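Local coordinates for TipC2 (Streptococcus intermedius B196, PDB 6DHX), which probably serves as an immunity protein that neutralises an antibacterial toxin exported by the type VII secretion system, at residues H157-K160 against I161-K165; Y65-I68 against A69-G72; S49-Y53 against S54-K58; D23-Y26 against Q27-K31. One frame throughout, in Å; residues are numbered along the deposited sequence.

Along the chain the order is contact 4, contact 3, contact 2, contact 1. Contact 4 is two turns of helix 21-32; contact 3 is the connection between strands 45-51 and 59-65; contact 2 joins strands 59-65 and 74-82 of the same sheet; contact 1 lies within helix 151-173. Contacts 1 and 2 have centres 14 Å apart and touch through a hydrogen bond, Lys165 NZ lying 2.7 Å from Ala69 O. Contacts 1 and 3, with centres 30 Å apart, sit on opposite sides of the chain's centre. Contacts 2 and 3 thus shape successive strand connections, contacts 1 and 4 belong to helices packed on the sheet, and Lys165 ties contact 1 to contact 2.

Contact 1 (H157-K160 against I161-K165); sequences HYEK and IVNQK
One face of the Tyr158 ring carries Val162, whose CB stands 3.8 Å from the ring centroid and 18° off the ring normal, a CH-pi contact. The two methyls of Val162 divide the ring: CG2 lies 3.5 Å from Tyr158 CE1, and CG1 approaches the hydroxyl end. The amide of Asn163 comes obliquely to the same ring, its plane turned 83° from that of the ring. Lys119 adds a cation-pi contact to Tyr158. A second flat group, the carboxylate of Glu159, spans two amides. Asn163 ND2 donates to Glu159 OE1 at 2.8 Å in an almost straight bond (176°), and Gln164 NE2 donates to Glu159 OE2 at 2.7 Å; both oxygens are met from above the carboxylate plane. A bend at chi2 of Glu159 folds the acid over the next turn. Asn163 OD1 and Tyr158 OH both bond to Tyr183 OH, so the amide is held at both ends. Val162 N bonds to Tyr158 O at 2.8 Å, and Asn163 N reaches the same oxygen weakly. With Gln164 N bonded to Glu159 O at 2.9 Å, this i to i+5 spacing marks a wider pi-type turn within helix 151-173, whose Ile161 and Val162 pack on the sheet.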
# COMPACT_ATOMS: atom_id res chain seq x y z
N HIS A 157 5.83 7.39 9.51
CA HIS A 157 4.55 7.27 8.81
C HIS A 157 4.33 5.84 8.32
O HIS A 157 3.24 5.27 8.46
CB HIS A 157 4.49 8.25 7.62
CG HIS A 157 4.38 9.69 8.02
ND1 HIS A 157 3.40 10.14 8.88
CD2 HIS A 157 5.13 10.77 7.70
CE1 HIS A 157 3.56 11.44 9.08
NE2 HIS A 157 4.60 11.85 8.37
N TYR A 158 5.38 5.24 7.77
CA TYR A 158 5.30 3.85 7.30
C TYR A 158 4.99 2.91 8.47
O TYR A 158 4.11 2.04 8.37
CB TYR A 158 6.63 3.47 6.63
CG TYR A 158 6.60 2.04 6.19
CD1 TYR A 158 6.11 1.71 4.93
CD2 TYR A 158 7.03 1.02 7.03
CE1 TYR A 158 6.04 0.40 4.50
CE2 TYR A 158 6.95 -0.34 6.63
CZ TYR A 158 6.46 -0.63 5.34
OH TYR A 158 6.38 -1.93 4.91
N GLU A 159 5.69 3.08 9.59
CA GLU A 159 5.44 2.25 10.76
C GLU A 159 4.00 2.41 11.24
O GLU A 159 3.33 1.43 11.56
CB GLU A 159 6.42 2.60 11.88
CG GLU A 159 6.10 2.00 13.26
CD GLU A 159 6.21 0.48 13.30
OE1 GLU A 159 6.93 -0.12 12.46
OE2 GLU A 159 5.61 -0.12 14.23
N LYS A 160 3.51 3.64 11.26
CA LYS A 160 2.17 3.90 11.79
C LYS A 160 1.07 3.32 10.90
O LYS A 160 0.11 2.73 11.40
CB LYS A 160 2.00 5.41 11.94
CG LYS A 160 0.66 5.79 12.58
CD LYS A 160 0.62 7.33 12.69
CE LYS A 160 -0.79 7.84 12.97
NZ LYS A 160 -1.37 7.20 14.17
N ILE A 161 1.19 3.51 9.59
CA ILE A 161 0.11 3.11 8.69
C ILE A 161 0.30 1.71 8.17
O ILE A 161 -0.66 0.92 8.15
CB ILE A 161 -0.03 4.11 7.52
CG1 ILE A 161 -0.32 5.52 8.06
CG2 ILE A 161 -1.11 3.59 6.51
CD1 ILE A 161 -1.61 5.62 8.92
N VAL A 162 1.49 1.37 7.65
CA VAL A 162 1.62 0.02 7.09
C VAL A 162 1.71 -1.02 8.20
O VAL A 162 1.02 -2.03 8.18
CB VAL A 162 2.82 -0.10 6.13
CG1 VAL A 162 2.98 -1.60 5.65
CG2 VAL A 162 2.62 0.80 4.90
N ASN A 163 2.62 -0.81 9.17
CA ASN A 163 2.79 -1.87 10.16
C ASN A 163 1.67 -1.89 11.20
O ASN A 163 1.07 -2.94 11.45
CB ASN A 163 4.16 -1.73 10.83
CG ASN A 163 5.28 -2.17 9.89
OD1 ASN A 163 5.03 -2.92 8.94
ND2 ASN A 163 6.50 -1.74 10.16
N GLN A 164 1.39 -0.75 11.81
CA GLN A 164 0.47 -0.68 12.94
C GLN A 164 -0.98 -0.59 12.52
O GLN A 164 -1.89 -0.66 13.38
CB GLN A 164 0.85 0.51 13.86
CG GLN A 164 2.21 0.33 14.57
CD GLN A 164 2.39 -1.11 15.03
OE1 GLN A 164 1.49 -1.68 15.69
NE2 GLN A 164 3.51 -1.73 14.67
N LYS A 165 -1.25 -0.46 11.23
CA LYS A 165 -2.64 -0.40 10.82
C LYS A 165 -2.93 -1.47 9.77
O LYS A 165 -3.66 -2.44 10.07
CB LYS A 165 -2.99 1.01 10.31
CG LYS A 165 -4.48 1.24 10.06
CD LYS A 165 -4.72 2.75 9.86
CE LYS A 165 -6.17 3.05 9.60
NZ LYS A 165 -7.05 2.73 10.78

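Contact 2 (Y65-I68 against A69-G72)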
# COMPACT_ATOMS: atom_id res chain seq x y z
N TYR A 65 -9.64 2.13 2.79
CA TYR A 65 -10.04 2.37 4.17
C TYR A 65 -11.17 3.38 4.23
O TYR A 65 -11.14 4.42 3.56
CB TYR A 65 -8.85 2.85 5.03
CG TYR A 65 -8.10 1.67 5.57
CD1 TYR A 65 -7.29 0.90 4.73
CD2 TYR A 65 -8.26 1.27 6.89
CE1 TYR A 65 -6.62 -0.26 5.20
CE2 TYR A 65 -7.62 0.12 7.38
CZ TYR A 65 -6.80 -0.63 6.53
OH TYR A 65 -6.16 -1.75 6.99
N LYS A 66 -12.18 3.07 5.06
CA LYS A 66 -13.32 3.95 5.28
C LYS A 66 -12.89 5.21 6.03
O LYS A 66 -11.95 5.20 6.82
CB LYS A 66 -14.42 3.23 6.09
CG LYS A 66 -15.02 1.98 5.42
CD LYS A 66 -15.93 1.18 6.38
CE LYS A 66 -16.58 -0.04 5.69
NZ LYS A 66 -17.42 -0.87 6.69
N ASP A 67 -13.62 6.30 5.79
CA ASP A 67 -13.31 7.56 6.45
C ASP A 67 -13.30 7.42 7.98
O ASP A 67 -12.43 7.99 8.64
CB ASP A 67 -14.31 8.63 6.00
CG ASP A 67 -14.23 8.90 4.53
OD1 ASP A 67 -13.13 8.70 3.93
OD2 ASP A 67 -15.26 9.31 3.95
N ILE A 68 -14.24 6.65 8.55
CA ILE A 68 -14.25 6.38 10.00
C ILE A 68 -12.92 5.81 10.47
O ILE A 68 -12.53 5.99 11.64
CB ILE A 68 -15.42 5.43 10.38
CG1 ILE A 68 -15.27 4.89 11.81
CG2 ILE A 68 -15.50 4.22 9.49
CD1 ILE A 68 -15.76 5.79 12.89
N ALA A 69 -12.20 5.13 9.59
CA ALA A 69 -10.97 4.42 9.94
C ALA A 69 -9.71 5.21 9.63
O ALA A 69 -8.62 4.67 9.78
CB ALA A 69 -10.90 3.08 9.19
N LYS A 70 -9.83 6.46 9.18
CA LYS A 70 -8.66 7.30 8.89
C LYS A 70 -8.44 8.33 10.00
O LYS A 70 -9.40 8.93 10.51
CB LYS A 70 -8.80 7.99 7.53
CG LYS A 70 -8.48 7.04 6.38
CD LYS A 70 -8.64 7.73 5.03
CE LYS A 70 -10.01 8.36 4.90
NZ LYS A 70 -10.33 8.83 3.52
N THR A 71 -7.17 8.54 10.34
CA THR A 71 -6.74 9.34 11.48
C THR A 71 -6.10 10.65 11.01
O THR A 71 -5.46 10.69 9.96
CB THR A 71 -5.74 8.54 12.34
OG1 THR A 71 -4.69 9.39 12.80
CG2 THR A 71 -5.11 7.38 11.52
N GLY A 72 -6.30 11.71 11.80
CA GLY A 72 -5.53 12.94 11.64
C GLY A 72 -5.47 13.48 10.23
O GLY A 72 -6.51 13.76 9.63
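Ala69 CB meets the edge of the Tyr65 ring, in its plane, 3.9 Å from CD2, where the chain leaves strand 59-65 through a short 3-10 turn on its way to strand 74-82. Two backbone bonds of i to i+3 spacing define that turn: Ala69 N to Lys66 O at 2.8 Å, and Lys70 N to Asp67 O at 3.1 Å.

The side chains of Asp67 and Lys70 run side by side and point the same way. Lys70 has CG opposite its carbonyl carbon (chi1 -78°) and stays extended at chi2; the bend at chi3 (-54°) then carries CE and NZ back over the turn. Lys70 CE consequently comes within 3.3 Å of Asp67 OD1 and also lies against Asp67 CA. Asp67 takes a similar first torsion, -62°, which sets its carboxylate beside its own backbone N, with OD1 facing the lysine amine.

Tyr65 sends its hydroxyl to Asp169 of helix 151-173, while its ring also packs on Lys165 and Val166 of that helix. Lys165 ties the backbone of the turn to the helix as well, so the link runs through both side chain and main chain. Lys66 turns from the contact, and its amine bonds to Thr43 O. Lys70 NZ has a second acceptor in Thr75 O; its salt bridge to Asp67 measures 2.8 Å from NZ to OD1, with OD1 approached nearly head-on, along its C-O bond.

Contact 3 (S49-Y53 against S54-K58); sequences SYQEY and SDDSK
Glu52 and Lys58 make the close part of this contact: Glu52 N donates to Lys58 O at 2.8 Å with an N-H...O angle of 169°, and Glu52 CG lies 3.3 Å from that same oxygen. The chain between them forms the connection of the antiparallel beta hairpin made by strands 45-51 and 59-65, with a type I beta turn from Asp55 to Lys58. The Asp55 carboxylate closes an Asx turn over its first residues: OD1 accepts from Ser57 N at 3.0 Å and from Ser57 OG at 2.8 Å, both donors arriving from the same face of the carboxylate plane.

The looser side is wet. One water bridges the bend, giving a hydrogen bond to Glu52 OE1 and accepting one from Ser54 N, each at 2.8 Å. Chi1 of -66° and a bend at chi2 swing the Glu52 carboxylate toward this water, while Tyr53 is exposed. The Lys58 chain is extended beyond CG, and its NZ lies in a long salt bridge, 3.7 Å, to Asp55 OD2. Leu84 lies against Glu52, Ser54 and Lys58. The chemistry therefore implies a loop whose shape rests on backbone, Asx-turn and water-mediated bonds; the charge pair is long and probably contributes less.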
# COMPACT_ATOMS: atom_id res chain seq x y z
N SER A 49 -14.24 -3.47 -6.78
CA SER A 49 -13.88 -4.28 -7.94
C SER A 49 -13.76 -3.34 -9.12
O SER A 49 -14.75 -2.71 -9.51
CB SER A 49 -14.98 -5.31 -8.23
OG SER A 49 -15.10 -6.27 -7.16
N TYR A 50 -12.58 -3.27 -9.73
CA TYR A 50 -12.35 -2.39 -10.88
C TYR A 50 -11.95 -3.18 -12.12
O TYR A 50 -11.25 -4.20 -12.04
CB TYR A 50 -11.25 -1.38 -10.52
CG TYR A 50 -11.61 -0.48 -9.37
CD1 TYR A 50 -12.80 0.24 -9.38
CD2 TYR A 50 -10.73 -0.30 -8.29
CE1 TYR A 50 -13.14 1.09 -8.37
CE2 TYR A 50 -11.09 0.56 -7.24
CZ TYR A 50 -12.28 1.27 -7.32
OH TYR A 50 -12.65 2.12 -6.32
N GLN A 51 -12.36 -2.69 -13.29
CA GLN A 51 -12.12 -3.41 -14.53
C GLN A 51 -10.62 -3.62 -14.77
O GLN A 51 -9.82 -2.68 -14.67
CB GLN A 51 -12.72 -2.62 -15.70
CG GLN A 51 -12.44 -3.27 -17.02
CD GLN A 51 -13.34 -4.48 -17.26
OE1 GLN A 51 -12.86 -5.62 -17.32
NE2 GLN A 51 -14.64 -4.24 -17.42
N GLU A 52 -10.23 -4.85 -15.13
CA GLU A 52 -8.84 -5.12 -15.49
C GLU A 52 -8.53 -4.52 -16.84
O GLU A 52 -9.26 -4.72 -17.81
CB GLU A 52 -8.54 -6.62 -15.55
CG GLU A 52 -8.65 -7.33 -14.18
CD GLU A 52 -7.29 -7.42 -13.47
OE1 GLU A 52 -6.31 -6.76 -13.90
OE2 GLU A 52 -7.25 -8.18 -12.47
N TYR A 53 -7.40 -3.82 -16.93
CA TYR A 53 -6.98 -3.28 -18.22
C TYR A 53 -6.73 -4.36 -19.27
O TYR A 53 -6.99 -4.14 -20.46
CB TYR A 53 -5.73 -2.42 -18.03
CG TYR A 53 -5.15 -1.96 -19.34
CD1 TYR A 53 -5.74 -0.92 -20.06
CD2 TYR A 53 -4.01 -2.56 -19.86
CE1 TYR A 53 -5.20 -0.49 -21.27
CE2 TYR A 53 -3.47 -2.14 -21.07
CZ TYR A 53 -4.07 -1.11 -21.77
OH TYR A 53 -3.52 -0.70 -22.96
N SER A 54 -6.22 -5.53 -18.87
CA SER A 54 -5.76 -6.53 -19.85
C SER A 54 -6.83 -7.52 -20.26
O SER A 54 -6.61 -8.28 -21.22
CB SER A 54 -4.58 -7.33 -19.29
OG SER A 54 -5.04 -8.12 -18.21
N ASP A 55 -7.95 -7.58 -19.56
CA ASP A 55 -9.00 -8.55 -19.84
C ASP A 55 -10.33 -7.88 -19.53
O ASP A 55 -10.70 -7.72 -18.36
CB ASP A 55 -8.82 -9.83 -19.03
CG ASP A 55 -9.67 -10.97 -19.53
OD1 ASP A 55 -10.74 -10.72 -20.13
OD2 ASP A 55 -9.28 -12.13 -19.30
N ASP A 56 -11.06 -7.53 -20.57
CA ASP A 56 -12.31 -6.82 -20.38
C ASP A 56 -13.31 -7.65 -19.60
O ASP A 56 -14.30 -7.09 -19.11
CB ASP A 56 -12.88 -6.43 -21.76
CG ASP A 56 -14.15 -5.60 -21.64
OD1 ASP A 56 -14.04 -4.41 -21.28
OD2 ASP A 56 -15.26 -6.15 -21.89
N SER A 57 -13.10 -8.95 -19.46
CA SER A 57 -14.05 -9.82 -18.77
C SER A 57 -13.76 -9.99 -17.28
O SER A 57 -14.46 -10.76 -16.61
CB SER A 57 -14.08 -11.19 -19.44
OG SER A 57 -12.98 -11.99 -19.01
N LYS A 58 -12.78 -9.27 -16.72
CA LYS A 58 -12.35 -9.49 -15.35
C LYS A 58 -12.19 -8.18 -14.58
O LYS A 58 -11.85 -7.13 -15.14
CB LYS A 58 -11.01 -10.25 -15.30
CG LYS A 58 -11.10 -11.65 -15.92
CD LYS A 58 -9.76 -12.37 -15.85
CE LYS A 58 -9.81 -13.73 -16.53
NZ LYS A 58 -8.47 -14.37 -16.45
O HOH W 1 -5.16 -5.98 -16.34

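Contact 4 (D23-Y26 against Q27-K31); sequences DEIY and QETEK
Gln27 lies alongside Asp23 one turn earlier in helix 21-32, the two side chains pointing the same way with amide and carboxylate planes 42° apart. Followed outward, Gln27 CB rests 3.2 Å from Asp23 O, the oxygen to which Gln27 N donates. CG, placed opposite the carbonyl carbon by chi1 of -68°, stays at 3.2 Å from the same oxygen. From there the chain is extended: CD has withdrawn to 3.7 Å from Asp23 O, and at the tip OE1 passes 3.7 Å from Asp23 CB. OE1 finds its polar partner in Arg112, whose NH1 also forms a salt bridge with Asp23 OD1; Arg115 takes Asp23 OD2. The amide and the acid thus share one guanidinium, and the two arginines would probably stabilise the charged form of Asp23.

On another side of the helix Thr29 folds back onto Ile25. With OG1 beside its own backbone N (chi1 -57°), Thr29 donates from OG1 to Ile25 O at 2.8 Å, while Thr29 N reaches that oxygen at 2.9 Å from the opposite face of the carbonyl plane. Ile25 packs on Leu167 and Trp170 of helix 151-173 and on Phe81 of strand 74-82. The i to i+4 backbone ladder, supplemented by a threonine hydroxyl bonded to the preceding turn, is characteristic of a regular alpha helix, here packed against a second helix and the sheet.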
# COMPACT_ATOMS: atom_id res chain seq x y z
N ASP A 23 3.21 -12.20 0.53
CA ASP A 23 2.72 -13.41 -0.15
C ASP A 23 1.41 -13.88 0.47
O ASP A 23 0.51 -14.37 -0.21
CB ASP A 23 3.70 -14.58 -0.04
CG ASP A 23 4.93 -14.46 -0.92
OD1 ASP A 23 4.94 -13.76 -1.95
OD2 ASP A 23 5.93 -15.15 -0.56
N GLU A 24 1.34 -13.86 1.80
CA GLU A 24 0.15 -14.37 2.46
C GLU A 24 -1.08 -13.54 2.08
O GLU A 24 -2.13 -14.09 1.70
CB GLU A 24 0.44 -14.35 3.97
CG GLU A 24 -0.50 -15.03 4.84
CD GLU A 24 -0.05 -14.88 6.29
OE1 GLU A 24 -0.30 -13.79 6.84
OE2 GLU A 24 0.57 -15.84 6.83
N ILE A 25 -0.95 -12.22 2.12
CA ILE A 25 -2.04 -11.34 1.69
C ILE A 25 -2.38 -11.57 0.22
O ILE A 25 -3.57 -11.67 -0.14
CB ILE A 25 -1.69 -9.86 1.94
CG1 ILE A 25 -1.52 -9.58 3.45
CG2 ILE A 25 -2.79 -8.95 1.34
CD1 ILE A 25 -0.76 -8.20 3.76
N TYR A 26 -1.36 -11.63 -0.64
CA TYR A 26 -1.60 -11.80 -2.08
C TYR A 26 -2.33 -13.13 -2.33
O TYR A 26 -3.35 -13.17 -3.04
CB TYR A 26 -0.25 -11.77 -2.82
CG TYR A 26 -0.38 -11.97 -4.31
CD1 TYR A 26 -0.49 -13.26 -4.86
CD2 TYR A 26 -0.36 -10.86 -5.20
CE1 TYR A 26 -0.62 -13.42 -6.24
CE2 TYR A 26 -0.49 -11.04 -6.58
CZ TYR A 26 -0.61 -12.31 -7.08
OH TYR A 26 -0.72 -12.55 -8.41
N GLN A 27 -1.81 -14.22 -1.75
CA GLN A 27 -2.36 -15.54 -2.06
C GLN A 27 -3.74 -15.72 -1.47
O GLN A 27 -4.61 -16.36 -2.08
CB GLN A 27 -1.40 -16.63 -1.55
CG GLN A 27 -0.10 -16.59 -2.39
CD GLN A 27 0.96 -17.60 -1.96
OE1 GLN A 27 2.15 -17.27 -1.99
NE2 GLN A 27 0.55 -18.83 -1.57
N GLU A 28 -3.96 -15.24 -0.24
CA GLU A 28 -5.30 -15.45 0.31
C GLU A 28 -6.30 -14.56 -0.41
O GLU A 28 -7.46 -14.98 -0.58
CB GLU A 28 -5.29 -15.16 1.80
CG GLU A 28 -6.64 -15.37 2.52
CD GLU A 28 -7.13 -16.81 2.61
OE1 GLU A 28 -6.40 -17.76 2.27
OE2 GLU A 28 -8.27 -16.96 3.10
N THR A 29 -5.87 -13.37 -0.84
CA THR A 29 -6.81 -12.54 -1.61
C THR A 29 -7.09 -13.14 -2.97
O THR A 29 -8.24 -13.16 -3.39
CB THR A 29 -6.31 -11.09 -1.73
OG1 THR A 29 -6.11 -10.57 -0.41
CG2 THR A 29 -7.40 -10.21 -2.50
N GLU A 30 -6.07 -13.68 -3.66
CA GLU A 30 -6.34 -14.28 -4.95
C GLU A 30 -7.24 -15.52 -4.82
O GLU A 30 -8.07 -15.80 -5.71
CB GLU A 30 -5.01 -14.62 -5.65
CG GLU A 30 -5.23 -14.95 -7.14
CD GLU A 30 -5.61 -16.42 -7.38
OE1 GLU A 30 -5.33 -17.27 -6.50
OE2 GLU A 30 -6.20 -16.74 -8.45
N LYS A 31 -7.08 -16.25 -3.71
CA LYS A 31 -7.89 -17.43 -3.48
C LYS A 31 -9.36 -17.09 -3.24
O LYS A 31 -10.23 -17.85 -3.66
CB LYS A 31 -7.32 -18.19 -2.26
CG LYS A 31 -8.23 -19.32 -1.79
CD LYS A 31 -7.62 -19.95 -0.50
CE LYS A 31 -8.41 -21.15 -0.03
NZ LYS A 31 -7.71 -21.90 1.07